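Local structure of dihydrodipicolinate synthase (Agrobacterium tumefaciens, 3B4U) at residues T12-T17 and I262-R267; R134-N140 and I164-D170. The protein probably catalyses the condensation of pyruvate with aspartate semialdehyde, the first committed step towards diaminopimelate and lysine. All blocks are in the same frame, centred on the assembly; numbering follows the deposited sequence.

How the contacts relate
The chain meets segment 12-17 first, in the loop between strand 6-10 and helix 23-35, and does not close contact 1 until residues 262-267, in the loop between helices 246-258 and 275-289. Strand 136-140 and its neighbour 165-170 fall between these ends, so contact 2, which spans far less of the chain, lies wholly within the long loop of contact 1. Contact 2 joins two consecutive strands of the TIM barrel by a beta-alpha-beta crossover through helices 142-145 and 151-160. Contact 1 instead ties the loop after the first strand to the C-terminal helical part. Their centres are 28 Å apart, on opposite sides of the chain's centre, and their nearest atoms are about 11 Å apart.

Contact 1. Residues T12-T17 and I262-R267; sequences TTPFKT and IWSDVR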
loop_
_atom_site.group_PDB
_atom_site.type_symbol
_atom_site.label_atom_id
_atom_site.label_comp_id
_atom_site.label_asym_id
_atom_site.label_seq_id
_atom_site.Cartn_x
_atom_site.Cartn_y
_atom_site.Cartn_z
ATOM N N THR B 12 -11.125 -14.578 7.772
ATOM C CA THR B 12 -11.887 -13.339 7.760
ATOM C C THR B 12 -11.817 -12.660 9.135
ATOM O O THR B 12 -11.723 -13.314 10.175
ATOM C CB THR B 12 -13.340 -13.649 7.354
ATOM O OG1 THR B 12 -13.823 -14.800 8.066
ATOM C CG2 THR B 12 -13.438 -13.940 5.862
ATOM N N THR B 13 -11.913 -11.334 9.095
ATOM C CA THR B 13 -11.830 -10.497 10.284
ATOM C C THR B 13 -13.212 -9.922 10.532
ATOM O O THR B 13 -13.712 -9.183 9.683
ATOM C CB THR B 13 -10.821 -9.365 10.097
ATOM O OG1 THR B 13 -9.525 -9.912 9.801
ATOM C CG2 THR B 13 -10.716 -8.505 11.351
ATOM N N PRO B 14 -13.847 -10.227 11.681
ATOM C CA PRO B 14 -15.175 -9.712 11.969
ATOM C C PRO B 14 -15.109 -8.358 12.644
ATOM O O PRO B 14 -14.304 -8.158 13.542
ATOM C CB PRO B 14 -15.766 -10.770 12.910
ATOM C CG PRO B 14 -14.575 -11.291 13.680
ATOM C CD PRO B 14 -13.377 -11.140 12.732
ATOM N N PHE B 15 -15.993 -7.453 12.236
ATOM C CA PHE B 15 -16.095 -6.116 12.814
ATOM C C PHE B 15 -17.451 -5.905 13.482
ATOM O O PHE B 15 -18.478 -6.286 12.950
ATOM C CB PHE B 15 -15.905 -5.036 11.754
ATOM C CG PHE B 15 -14.645 -5.205 10.982
ATOM C CD1 PHE B 15 -13.407 -4.955 11.574
ATOM C CD2 PHE B 15 -14.674 -5.639 9.660
ATOM C CE1 PHE B 15 -12.214 -5.146 10.863
ATOM C CE2 PHE B 15 -13.502 -5.818 8.965
ATOM C CZ PHE B 15 -12.278 -5.578 9.565
ATOM N N LYS B 16 -17.421 -5.251 14.638
ATOM C CA LYS B 16 -18.656 -4.800 15.310
ATOM C C LYS B 16 -19.254 -3.622 14.585
ATOM O O LYS B 16 -18.636 -3.048 13.715
ATOM C CB LYS B 16 -18.322 -4.377 16.724
ATOM C CG LYS B 16 -17.747 -5.486 17.556
ATOM C CD LYS B 16 -17.587 -5.051 19.010
ATOM C CE LYS B 16 -16.813 -6.078 19.777
ATOM N NZ LYS B 16 -17.609 -7.325 19.914
ATOM N N THR B 17 -20.493 -3.252 14.950
ATOM C CA THR B 17 -21.178 -2.133 14.307
ATOM C C THR B 17 -20.389 -0.854 14.429
ATOM O O THR B 17 -20.383 -0.060 13.486
ATOM C CB THR B 17 -22.588 -1.912 14.885
ATOM O OG1 THR B 17 -23.323 -3.138 14.771
ATOM C CG2 THR B 17 -23.327 -0.785 14.131
ATOM N N ILE B 262 -22.524 -11.299 12.180
ATOM C CA ILE B 262 -21.402 -10.354 12.302
ATOM C C ILE B 262 -20.609 -10.196 10.999
ATOM O O ILE B 262 -20.117 -9.115 10.691
ATOM C CB ILE B 262 -20.488 -10.746 13.483
ATOM C CG1 ILE B 262 -19.532 -9.609 13.903
ATOM C CG2 ILE B 262 -19.702 -12.013 13.196
ATOM C CD1 ILE B 262 -20.151 -8.688 14.895
ATOM N N TRP B 263 -20.521 -11.245 10.188
ATOM C CA TRP B 263 -19.583 -11.269 9.071
ATOM C C TRP B 263 -19.971 -10.361 7.955
ATOM O O TRP B 263 -19.105 -10.052 7.161
ATOM C CB TRP B 263 -19.404 -12.699 8.564
ATOM C CG TRP B 263 -18.925 -13.563 9.646
ATOM C CD1 TRP B 263 -19.675 -14.406 10.396
ATOM C CD2 TRP B 263 -17.591 -13.613 10.179
ATOM N NE1 TRP B 263 -18.907 -14.982 11.362
ATOM C CE2 TRP B 263 -17.616 -14.508 11.254
ATOM C CE3 TRP B 263 -16.368 -13.002 9.832
ATOM C CZ2 TRP B 263 -16.478 -14.790 12.003
ATOM C CZ3 TRP B 263 -15.245 -13.278 10.575
ATOM C CH2 TRP B 263 -15.291 -14.176 11.640
ATOM N N SER B 264 -21.225 -9.876 7.955
ATOM C CA SER B 264 -21.744 -8.978 6.922
ATOM C C SER B 264 -20.777 -7.828 6.716
ATOM O O SER B 264 -20.256 -7.630 5.577
ATOM C CB SER B 264 -23.201 -8.537 7.221
ATOM O OG SER B 264 -23.356 -8.107 8.560
ATOM N N ASP B 265 -20.483 -7.186 7.839
ATOM C CA ASP B 265 -19.779 -5.926 7.869
ATOM C C ASP B 265 -18.343 -6.047 7.360
ATOM O O ASP B 265 -17.604 -6.979 7.716
ATOM C CB ASP B 265 -19.782 -5.330 9.286
ATOM C CG ASP B 265 -21.101 -4.664 9.656
ATOM O OD1 ASP B 265 -21.978 -4.580 8.784
ATOM O OD2 ASP B 265 -21.232 -4.269 10.829
ATOM N N VAL B 266 -17.962 -5.080 6.539
ATOM C CA VAL B 266 -16.606 -4.950 6.059
ATOM C C VAL B 266 -16.100 -3.587 6.426
ATOM O O VAL B 266 -16.875 -2.670 6.715
ATOM C CB VAL B 266 -16.507 -5.143 4.521
ATOM C CG1 VAL B 266 -16.833 -6.600 4.152
ATOM C CG2 VAL B 266 -17.388 -4.156 3.756
ATOM N N ARG B 267 -14.800 -3.417 6.399
ATOM C CA ARG B 267 -14.190 -2.140 6.690
ATOM C C ARG B 267 -13.957 -1.368 5.408
ATOM O O ARG B 267 -13.561 -1.910 4.379
ATOM C CB ARG B 267 -12.864 -2.348 7.447
ATOM C CG ARG B 267 -12.174 -1.169 8.001
ATOM C CD ARG B 267 -11.193 -1.607 9.089
ATOM N NE ARG B 267 -11.673 -1.798 10.468
ATOM C CZ ARG B 267 -10.825 -2.024 11.496
ATOM N NH1 ARG B 267 -9.540 -2.171 11.246
ATOM N NH2 ARG B 267 -11.224 -2.128 12.761
HETATM O O HOH W 1 -17.579 -8.414 10.011
HETATM O O HOH W 2 -21.161 -6.004 12.679
HETATM O O HOH W 3 -18.882 -2.709 11.066
HETATM O O HOH W 4 -20.986 -0.886 10.677
HETATM O O HOH W 5 -23.595 -4.337 12.597
#
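Phe15 presents one ring face to Arg267 and the opposite face to the Thr13 carbonyl oxygen, while Asp265 O lies at its edge, 3.8 Å from Phe15 CD2. Trp263 receives Pro14 over one face of its six-membered ring: Pro14 CB stands 3.8 Å from the ring centroid and 23° off the normal, a CH-pi contact. Ile262 CG2 lies on the same side of the indole, over its five-membered ring, and His29 of helix 23-35 meets the indole at a steep angle. The loop after the first TIM-barrel strand (6-10) is thus tied to the C-terminal helical part, at the loop between helices 246-258 and 275-289.

The arginine lies across the phenyl group. Arg267 CB makes a second CH-pi contact, and the guanidinium, turned 27° from the ring plane, brings NE to 3.4 Å from Phe15 CE1. A bend at chi3 (-85°) folds the chain back over the ring. The polar end is held by residues outside the two segments: NH1 forms a salt bridge with Glu57, and NH2 bonds Gly19 O, further along the first loop.

Ile262 CG1 and CD1 pack against Phe15 O, whereas Thr12 OG1 abuts Trp263 CZ3 obliquely. Lys251 NZ donates to both Thr13 O and Asp265 O. Between residues 12-17 and 262-267 water carries the polar links. Near the exposed end, water 5 donates to Asp265 OD2 over 3.0 Å and also hydrogen-bonds Thr17 OG1. Deeper in, water 1 accepts from Phe15 N at 2.9 Å and donates twice, its oxygen lying 2.7 Å from both Ile262 O and Asp265 O.

Contact 2. Residues R134-N140 and I164-D170; sequences RDILVYN and IVTGVKD
Residues 134-140 and 164-170 form a parallel strand pair of the TIM barrel, their axes 4.4 Å apart and inclined by 23°. Five backbone hydrogen bonds fix the register, from Ile136 N to Ile164 O (2.7 Å) through to Asn140 N to Lys169 O (2.8 Å). A beta bulge interrupts it: Ile136 pairs with Val165 but Leu137 with Gly167, leaving Thr166 as the extra residue, its N still donating to Ile136 O.

Asn140 and Asp170 lie side by side. With Asn140 CG anti to the backbone N (chi1 -174°), ND2 reaches Asp170 OD1 at 3.1 Å, coming from above the carboxylate. Ser172 OG also bonds OD1, and Leu149 N bonds Asn140 OD1.

On the face of Leu137, Tyr139 and Lys169, the lysine CG runs 3.8 Å from Tyr139 CD1, and the side chain extends through the barrel interior, where NZ bonds Ile210 O of strand 208-211. Lys169 is consistent with the Schiff-base lysine of dihydrodipicolinate synthases; Tyr139, whose OH bonds Thr46 OG1 and whose ring packs on Tyr109 of the second subunit, probably matches the family's Tyr-Thr-Tyr triad. The reverse face packs outward: Ile136, Val138 and Val165 against helix 115-129, Val168 against helix 175-185, while strand 101-104 bonds the other edge of strand 136-140.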
loop_
_atom_site.group_PDB
_atom_site.type_symbol
_atom_site.label_atom_id
_atom_site.label_comp_id
_atom_site.label_asym_id
_atom_site.label_seq_id
_atom_site.Cartn_x
_atom_site.Cartn_y
_atom_site.Cartn_z
ATOM N N ARG B 134 13.014 -16.340 9.609
ATOM C CA ARG B 134 12.731 -17.731 9.247
ATOM C C ARG B 134 11.346 -17.731 8.604
ATOM O O ARG B 134 10.549 -16.838 8.872
ATOM C CB ARG B 134 12.706 -18.659 10.478
ATOM C CG ARG B 134 11.707 -18.218 11.532
ATOM C CD ARG B 134 11.610 -19.173 12.723
ATOM N NE ARG B 134 10.632 -18.709 13.698
ATOM C CZ ARG B 134 9.312 -18.885 13.616
ATOM N NH1 ARG B 134 8.765 -19.561 12.611
ATOM N NH2 ARG B 134 8.540 -18.298 14.503
ATOM N N ASP B 135 11.061 -18.750 7.801
ATOM C CA ASP B 135 9.667 -19.151 7.542
ATOM C C ASP B 135 8.845 -18.086 6.865
ATOM O O ASP B 135 7.661 -17.938 7.137
ATOM C CB ASP B 135 9.039 -19.696 8.831
ATOM C CG ASP B 135 9.802 -20.905 9.363
ATOM O OD1 ASP B 135 10.295 -21.683 8.523
ATOM O OD2 ASP B 135 9.893 -21.077 10.587
ATOM N N ILE B 136 9.468 -17.380 5.934
ATOM C CA ILE B 136 8.789 -16.366 5.138
ATOM C C ILE B 136 8.228 -16.998 3.868
ATOM O O ILE B 136 8.975 -17.621 3.093
ATOM C CB ILE B 136 9.749 -15.246 4.725
ATOM C CG1 ILE B 136 10.515 -14.660 5.915
ATOM C CG2 ILE B 136 9.009 -14.165 3.970
ATOM C CD1 ILE B 136 9.716 -14.072 6.920
ATOM N N LEU B 137 6.925 -16.817 3.688
ATOM C CA LEU B 137 6.228 -17.192 2.467
ATOM C C LEU B 137 6.018 -15.926 1.669
ATOM O O LEU B 137 5.319 -15.006 2.114
ATOM C CB LEU B 137 4.858 -17.791 2.800
ATOM C CG LEU B 137 4.905 -18.970 3.771
ATOM C CD1 LEU B 137 3.479 -19.327 4.223
ATOM C CD2 LEU B 137 5.619 -20.167 3.167
ATOM N N VAL B 138 6.627 -15.786 0.491
ATOM C CA VAL B 138 6.456 -14.568 -0.286
ATOM C C VAL B 138 5.150 -14.646 -1.067
ATOM O O VAL B 138 4.773 -15.684 -1.603
ATOM C CB VAL B 138 7.697 -14.281 -1.168
ATOM C CG1 VAL B 138 8.894 -14.006 -0.267
ATOM C CG2 VAL B 138 7.970 -15.366 -2.173
ATOM N N TYR B 139 4.461 -13.512 -1.127
ATOM C CA TYR B 139 3.051 -13.489 -1.577
ATOM C C TYR B 139 2.943 -12.899 -2.974
ATOM O O TYR B 139 3.174 -11.710 -3.177
ATOM C CB TYR B 139 2.241 -12.673 -0.563
ATOM C CG TYR B 139 0.743 -12.752 -0.638
ATOM C CD1 TYR B 139 0.045 -13.687 -1.400
ATOM C CD2 TYR B 139 -0.008 -11.863 0.129
ATOM C CE1 TYR B 139 -1.360 -13.730 -1.374
ATOM C CE2 TYR B 139 -1.386 -11.928 0.190
ATOM C CZ TYR B 139 -2.046 -12.869 -0.560
ATOM O OH TYR B 139 -3.422 -12.880 -0.529
ATOM N N ASN B 140 2.608 -13.760 -3.928
ATOM C CA ASN B 140 2.452 -13.383 -5.319
ATOM C C ASN B 140 0.974 -13.228 -5.654
ATOM O O ASN B 140 0.280 -14.200 -5.954
ATOM C CB ASN B 140 3.081 -14.455 -6.224
ATOM C CG ASN B 140 3.084 -14.046 -7.673
ATOM O OD1 ASN B 140 3.455 -12.937 -7.991
ATOM N ND2 ASN B 140 2.703 -14.960 -8.570
ATOM N N ILE B 164 15.036 -18.916 5.251
ATOM C CA ILE B 164 14.323 -17.668 5.479
ATOM C C ILE B 164 13.161 -17.624 4.487
ATOM O O ILE B 164 12.006 -17.521 4.889
ATOM C CB ILE B 164 15.238 -16.445 5.385
ATOM C CG1 ILE B 164 16.331 -16.483 6.489
ATOM C CG2 ILE B 164 14.386 -15.177 5.493
ATOM C CD1 ILE B 164 17.434 -15.503 6.208
ATOM N N VAL B 165 13.443 -17.713 3.208
ATOM C CA VAL B 165 12.378 -17.824 2.204
ATOM C C VAL B 165 12.055 -19.309 2.052
ATOM O O VAL B 165 12.865 -20.081 1.507
ATOM C CB VAL B 165 12.767 -17.186 0.883
ATOM C CG1 VAL B 165 11.688 -17.466 -0.186
ATOM C CG2 VAL B 165 12.948 -15.683 1.094
ATOM N N THR B 166 10.918 -19.717 2.612
ATOM C CA THR B 166 10.553 -21.101 2.712
ATOM C C THR B 166 9.380 -21.495 1.818
ATOM O O THR B 166 9.039 -22.670 1.746
ATOM C CB THR B 166 10.275 -21.527 4.155
ATOM O OG1 THR B 166 9.142 -20.795 4.631
ATOM C CG2 THR B 166 11.485 -21.277 5.066
ATOM N N GLY B 167 8.776 -20.533 1.132
ATOM C CA GLY B 167 7.648 -20.858 0.296
ATOM C C GLY B 167 7.149 -19.641 -0.434
ATOM O O GLY B 167 7.660 -18.527 -0.291
ATOM N N VAL B 168 6.144 -19.920 -1.266
ATOM C CA VAL B 168 5.504 -18.935 -2.107
ATOM C C VAL B 168 4.006 -19.166 -2.027
ATOM O O VAL B 168 3.561 -20.291 -2.254
ATOM C CB VAL B 168 5.935 -19.063 -3.580
ATOM C CG1 VAL B 168 5.256 -17.961 -4.444
ATOM C CG2 VAL B 168 7.447 -18.960 -3.741
ATOM N N LYS B 169 3.230 -18.112 -1.770
ATOM C CA LYS B 169 1.790 -18.186 -1.982
ATOM C C LYS B 169 1.526 -17.600 -3.349
ATOM O O LYS B 169 1.619 -16.388 -3.561
ATOM C CB LYS B 169 1.029 -17.420 -0.894
ATOM C CG LYS B 169 -0.476 -17.397 -1.125
ATOM C CD LYS B 169 -1.119 -18.773 -1.126
ATOM C CE LYS B 169 -2.596 -18.724 -1.412
ATOM N NZ LYS B 169 -3.170 -20.119 -1.342
ATOM N N ASP B 170 1.242 -18.488 -4.311
ATOM C CA ASP B 170 1.045 -18.086 -5.667
ATOM C C ASP B 170 -0.431 -17.964 -5.934
ATOM O O ASP B 170 -1.117 -18.961 -6.165
ATOM C CB ASP B 170 1.680 -19.099 -6.631
ATOM C CG ASP B 170 1.490 -18.717 -8.067
ATOM O OD1 ASP B 170 1.071 -17.580 -8.339
ATOM O OD2 ASP B 170 1.768 -19.574 -8.928
#